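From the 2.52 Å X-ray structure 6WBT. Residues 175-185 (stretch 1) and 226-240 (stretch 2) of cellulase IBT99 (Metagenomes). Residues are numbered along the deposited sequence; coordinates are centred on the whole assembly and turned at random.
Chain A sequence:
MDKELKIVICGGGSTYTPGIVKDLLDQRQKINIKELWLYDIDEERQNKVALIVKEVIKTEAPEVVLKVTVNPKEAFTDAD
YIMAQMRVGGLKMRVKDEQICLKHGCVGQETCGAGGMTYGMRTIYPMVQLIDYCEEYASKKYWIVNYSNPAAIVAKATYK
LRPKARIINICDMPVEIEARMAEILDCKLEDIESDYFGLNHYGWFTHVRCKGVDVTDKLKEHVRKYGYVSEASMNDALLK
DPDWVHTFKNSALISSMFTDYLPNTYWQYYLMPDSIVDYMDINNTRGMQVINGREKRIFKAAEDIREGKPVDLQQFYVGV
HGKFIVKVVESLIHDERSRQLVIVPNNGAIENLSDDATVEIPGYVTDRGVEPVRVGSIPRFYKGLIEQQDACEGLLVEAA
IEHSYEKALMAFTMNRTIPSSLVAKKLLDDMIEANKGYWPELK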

# COMPACT_ATOMS: atom_id res chain seq x y z
N VAL A 175 -8.24 -22.08 20.75
CA VAL A 175 -8.56 -22.20 22.17
C VAL A 175 -8.25 -23.60 22.67
O VAL A 175 -7.81 -23.79 23.82
CB VAL A 175 -10.03 -21.82 22.43
CG1 VAL A 175 -10.30 -21.70 23.92
CG2 VAL A 175 -10.37 -20.52 21.72
N GLU A 176 -8.47 -24.62 21.83
CA GLU A 176 -8.12 -25.98 22.21
C GLU A 176 -6.61 -26.16 22.32
O GLU A 176 -6.12 -26.91 23.17
CB GLU A 176 -8.71 -26.97 21.21
CG GLU A 176 -10.20 -27.21 21.39
CD GLU A 176 -10.50 -28.20 22.50
OE1 GLU A 176 -10.84 -29.36 22.19
OE2 GLU A 176 -10.39 -27.82 23.69
N ILE A 177 -5.85 -25.49 21.45
CA ILE A 177 -4.40 -25.50 21.57
C ILE A 177 -3.97 -24.80 22.85
O ILE A 177 -3.04 -25.23 23.54
CB ILE A 177 -3.75 -24.87 20.33
CG1 ILE A 177 -4.04 -25.71 19.08
CG2 ILE A 177 -2.25 -24.73 20.52
CD1 ILE A 177 -3.47 -25.13 17.81
N GLU A 178 -4.66 -23.71 23.20
CA GLU A 178 -4.36 -23.01 24.45
C GLU A 178 -4.68 -23.88 25.66
O GLU A 178 -4.06 -23.71 26.72
CB GLU A 178 -5.13 -21.69 24.51
CG GLU A 178 -4.63 -20.65 23.53
CD GLU A 178 -5.44 -19.37 23.57
OE1 GLU A 178 -6.66 -19.44 23.84
OE2 GLU A 178 -4.85 -18.29 23.35
N ALA A 179 -5.64 -24.79 25.53
CA ALA A 179 -5.92 -25.73 26.62
C ALA A 179 -4.76 -26.69 26.83
O ALA A 179 -4.44 -27.05 27.96
CB ALA A 179 -7.21 -26.49 26.34
N ARG A 180 -4.12 -27.12 25.74
CA ARG A 180 -2.95 -27.98 25.86
C ARG A 180 -1.77 -27.23 26.44
O ARG A 180 -1.03 -27.77 27.27
CB ARG A 180 -2.59 -28.57 24.49
CG ARG A 180 -3.77 -29.14 23.71
CD ARG A 180 -4.23 -30.50 24.24
NE ARG A 180 -4.94 -30.39 25.51
CZ ARG A 180 -6.22 -30.04 25.63
NH1 ARG A 180 -6.93 -29.75 24.55
NH2 ARG A 180 -6.78 -29.98 26.83
N MSE A 181 -1.58 -25.98 26.03
CA MSE A 181 -0.51 -25.14 26.56
C MSE A 181 -0.73 -24.87 28.05
O MSE A 181 0.23 -24.68 28.80
CB MSE A 181 -0.41 -23.83 25.78
CG MSE A 181 -0.03 -24.02 24.32
SE MSE A 181 0.40 -22.36 23.39
CE MSE A 181 -1.37 -21.88 22.73
N ALA A 182 -2.00 -24.86 28.46
CA ALA A 182 -2.30 -24.70 29.88
C ALA A 182 -1.88 -25.93 30.68
O ALA A 182 -1.42 -25.82 31.82
CB ALA A 182 -3.80 -24.43 30.06
N GLU A 183 -2.03 -27.12 30.09
CA GLU A 183 -1.66 -28.35 30.79
C GLU A 183 -0.15 -28.56 30.79
O GLU A 183 0.40 -29.08 31.76
CB GLU A 183 -2.36 -29.55 30.14
CG GLU A 183 -3.87 -29.45 30.14
CD GLU A 183 -4.50 -30.34 29.09
OE1 GLU A 183 -3.81 -30.68 28.11
OE2 GLU A 183 -5.69 -30.70 29.24
N ILE A 184 0.53 -28.15 29.72
CA ILE A 184 1.98 -28.32 29.63
C ILE A 184 2.68 -27.49 30.70
O ILE A 184 3.64 -27.94 31.33
CB ILE A 184 2.47 -27.96 28.22
CG1 ILE A 184 1.92 -28.95 27.19
CG2 ILE A 184 3.99 -27.92 28.17
CD1 ILE A 184 2.13 -28.52 25.76
N LEU A 185 2.19 -26.27 30.94
CA LEU A 185 2.79 -25.37 31.91
C LEU A 185 2.19 -25.52 33.31
O LEU A 185 2.64 -24.83 34.23
CB LEU A 185 2.61 -23.92 31.45
CG LEU A 185 3.07 -23.60 30.03
CD1 LEU A 185 2.36 -22.37 29.52
CD2 LEU A 185 4.58 -23.42 29.99
N TYR A 226 7.44 -33.39 22.21
CA TYR A 226 6.23 -34.17 22.40
C TYR A 226 5.01 -33.58 21.71
O TYR A 226 3.92 -34.16 21.79
CB TYR A 226 5.92 -34.33 23.90
CG TYR A 226 7.13 -34.63 24.75
CD1 TYR A 226 7.75 -35.87 24.70
CD2 TYR A 226 7.64 -33.67 25.61
CE1 TYR A 226 8.86 -36.14 25.48
CE2 TYR A 226 8.75 -33.93 26.40
CZ TYR A 226 9.35 -35.17 26.33
OH TYR A 226 10.45 -35.44 27.11
N GLY A 227 5.15 -32.44 21.03
CA GLY A 227 3.98 -31.81 20.44
C GLY A 227 3.14 -31.13 21.51
O GLY A 227 3.60 -30.80 22.61
N TYR A 228 1.87 -30.93 21.17
CA TYR A 228 0.90 -30.34 22.09
C TYR A 228 0.33 -31.36 23.07
O TYR A 228 -0.72 -31.11 23.67
CB TYR A 228 -0.23 -29.67 21.31
CG TYR A 228 0.18 -28.39 20.62
CD1 TYR A 228 0.97 -27.45 21.27
CD2 TYR A 228 -0.21 -28.13 19.31
CE1 TYR A 228 1.35 -26.28 20.64
CE2 TYR A 228 0.17 -26.96 18.68
CZ TYR A 228 0.94 -26.04 19.35
OH TYR A 228 1.32 -24.88 18.72
N VAL A 229 1.00 -32.50 23.25
CA VAL A 229 0.53 -33.57 24.12
C VAL A 229 1.41 -33.60 25.37
O VAL A 229 2.64 -33.67 25.27
CB VAL A 229 0.55 -34.93 23.41
CG1 VAL A 229 0.45 -36.06 24.42
CG2 VAL A 229 -0.58 -35.02 22.41
N SER A 230 0.77 -33.54 26.53
CA SER A 230 1.43 -33.73 27.81
C SER A 230 0.83 -34.95 28.51
O SER A 230 -0.15 -35.53 28.05
CB SER A 230 1.29 -32.49 28.70
OG SER A 230 -0.06 -32.24 29.03
N GLU A 231 1.45 -35.34 29.62
CA GLU A 231 0.93 -36.47 30.39
C GLU A 231 -0.36 -36.12 31.11
O GLU A 231 -1.16 -37.02 31.40
CB GLU A 231 1.99 -36.95 31.39
CG GLU A 231 3.29 -37.38 30.73
CD GLU A 231 3.08 -38.48 29.70
OE1 GLU A 231 2.92 -39.65 30.10
OE2 GLU A 231 3.08 -38.17 28.49
N ALA A 232 -0.60 -34.83 31.40
CA ALA A 232 -1.89 -34.40 31.91
C ALA A 232 -2.92 -34.21 30.80
O ALA A 232 -4.12 -34.19 31.09
CB ALA A 232 -1.74 -33.10 32.70
N SER A 233 -2.47 -34.08 29.55
CA SER A 233 -3.40 -33.97 28.44
C SER A 233 -4.14 -35.28 28.19
O SER A 233 -5.27 -35.27 27.70
CB SER A 233 -2.66 -33.54 27.17
OG SER A 233 -1.93 -32.34 27.39
N MSE A 234 -3.52 -36.41 28.53
CA MSE A 234 -4.11 -37.72 28.31
C MSE A 234 -5.33 -37.94 29.20
O MSE A 234 -6.21 -38.75 28.88
CB MSE A 234 -3.09 -38.82 28.57
CG MSE A 234 -1.81 -38.71 27.74
SE MSE A 234 -2.14 -38.81 25.82
CE MSE A 234 -0.39 -39.47 25.25
N ASN A 235 -5.39 -37.22 30.32
CA ASN A 235 -6.47 -37.40 31.28
C ASN A 235 -7.77 -36.75 30.84
O ASN A 235 -8.84 -37.17 31.30
CB ASN A 235 -6.06 -36.84 32.65
CG ASN A 235 -5.05 -37.73 33.36
OD1 ASN A 235 -5.02 -38.94 33.15
ND2 ASN A 235 -4.23 -37.12 34.21
N ASP A 236 -7.73 -35.75 29.97
CA ASP A 236 -8.94 -35.10 29.52
C ASP A 236 -9.67 -35.97 28.49
O ASP A 236 -9.22 -37.05 28.12
CB ASP A 236 -8.63 -33.71 28.95
CG ASP A 236 -8.70 -32.62 30.00
OD1 ASP A 236 -7.65 -32.29 30.59
OD2 ASP A 236 -9.81 -32.11 30.24
N ALA A 237 -10.81 -35.47 28.02
CA ALA A 237 -11.68 -36.25 27.15
C ALA A 237 -11.35 -36.10 25.67
O ALA A 237 -11.63 -37.01 24.89
CB ALA A 237 -13.15 -35.86 27.37
N LEU A 238 -10.76 -34.97 25.27
CA LEU A 238 -10.45 -34.78 23.85
C LEU A 238 -9.33 -35.71 23.40
O LEU A 238 -9.37 -36.25 22.29
CB LEU A 238 -10.06 -33.32 23.59
CG LEU A 238 -9.82 -32.98 22.12
CD1 LEU A 238 -11.14 -32.67 21.41
CD2 LEU A 238 -8.84 -31.83 21.97
N LEU A 239 -8.32 -35.91 24.25
CA LEU A 239 -7.19 -36.76 23.90
C LEU A 239 -7.50 -38.25 23.99
O LEU A 239 -6.59 -39.06 23.80
CB LEU A 239 -5.99 -36.43 24.80
CG LEU A 239 -5.06 -35.30 24.35
CD1 LEU A 239 -4.50 -35.57 22.96
CD2 LEU A 239 -5.75 -33.94 24.39
N LYS A 240 -8.75 -38.62 24.27
CA LYS A 240 -9.11 -40.04 24.21
C LYS A 240 -9.13 -40.53 22.77
O LYS A 240 -8.71 -41.66 22.49
CB LYS A 240 -10.48 -40.26 24.86
CG LYS A 240 -10.55 -39.88 26.33
CD LYS A 240 -11.85 -40.37 26.97
CE LYS A 240 -13.06 -39.53 26.54
NZ LYS A 240 -13.59 -39.88 25.19

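Residues 175-184 form part of a helix that begins earlier in the chain, and the second stretch runs past it as an irregular segment. That segment opens with a type II' turn from Tyr226 to Val229, in which Gly227 adopts the positive phi that favours glycine. It then passes through 231-235, which have helical phi/psi without the regular bonds. The backbones come nearest at Ile184 and Ser230, whose CA atoms are 5.7 Å apart, and at Arg180 and Tyr228, with a CA-CA distance of 5.9 Å. The gap widens to 9.2 Å between the CA atoms of Glu176 and Leu238. Together the stretches bury 595 Å².

The polar centre of the contact is assembled from both sides. One helical turn apart, Arg180 and Glu183 pair within the helix: Arg180 NE donates to Glu183 OE1 at 2.8 Å, and Arg180 NH2 donates to Glu183 OE2 at 2.7 Å, with nearly straight N-H...O angles of 165° and 166°. The guanidinium thus uses two donors to grip both carboxylate oxygens, the NH2-OE2 contact being a salt bridge. This pairing fixes the carboxylate where the second stretch can reach it. Ser233 OG donates to Glu183 OE1 at 2.6 Å, the one hydrogen bond that crosses between the stretches, so OE1 accepts from both the arginine and the serine.

Ser233 OG is itself an acceptor. Ser230 OG donates to Ser233 OG over a very short 2.5 Å, and Ser230 N adds a weak bond to Ser233 OG at 3.1 Å. The result is a relay from the Ser230 hydroxyl through the Ser233 hydroxyl to the Glu183 carboxylate. The backbone supports it with a weak bond from Ser233 N to Ser230 O at 3.1 Å.

The other carboxylate oxygen has a less comfortable neighbour. Glu183 OE2 lies 2.9 Å from Asp236 OD1, but these are two acceptors of like charge and form no hydrogen bond. Arg180 provides nearby positive charge: its NH2 is bonded to OE2 and lies 4.5 Å from Asp236 OD1, too far for a salt bridge with the aspartate.

Apolar atoms pack around this network. Leu239 CD2 covers one face of the Arg180 guanidinium and also lies 3.8 Å from Arg180 CD, while Ser233 OG sits at the edge, near the guanidinium plane. Leu238 CD2 approaches Arg180 NH1 to 3.8 Å and Glu176 OE1 to 3.2 Å; as a methyl group, it gives neither polar atom a conventional hydrogen-bonding partner.

Tyr228 loses more area to the opposing stretch than any other residue. Ile177 CG2 sits over one face of its ring, 3.8 Å from the centroid and 17° off the normal, in a CH-pi contact, while the Tyr228 hydroxyl is hydrogen-bonded elsewhere in the structure. Nearby, Arg180 CB packs 3.3 Å from Tyr228 O. Ile184 extends the apolar packing, with its CG1 3.9 Å from Ser230 CB.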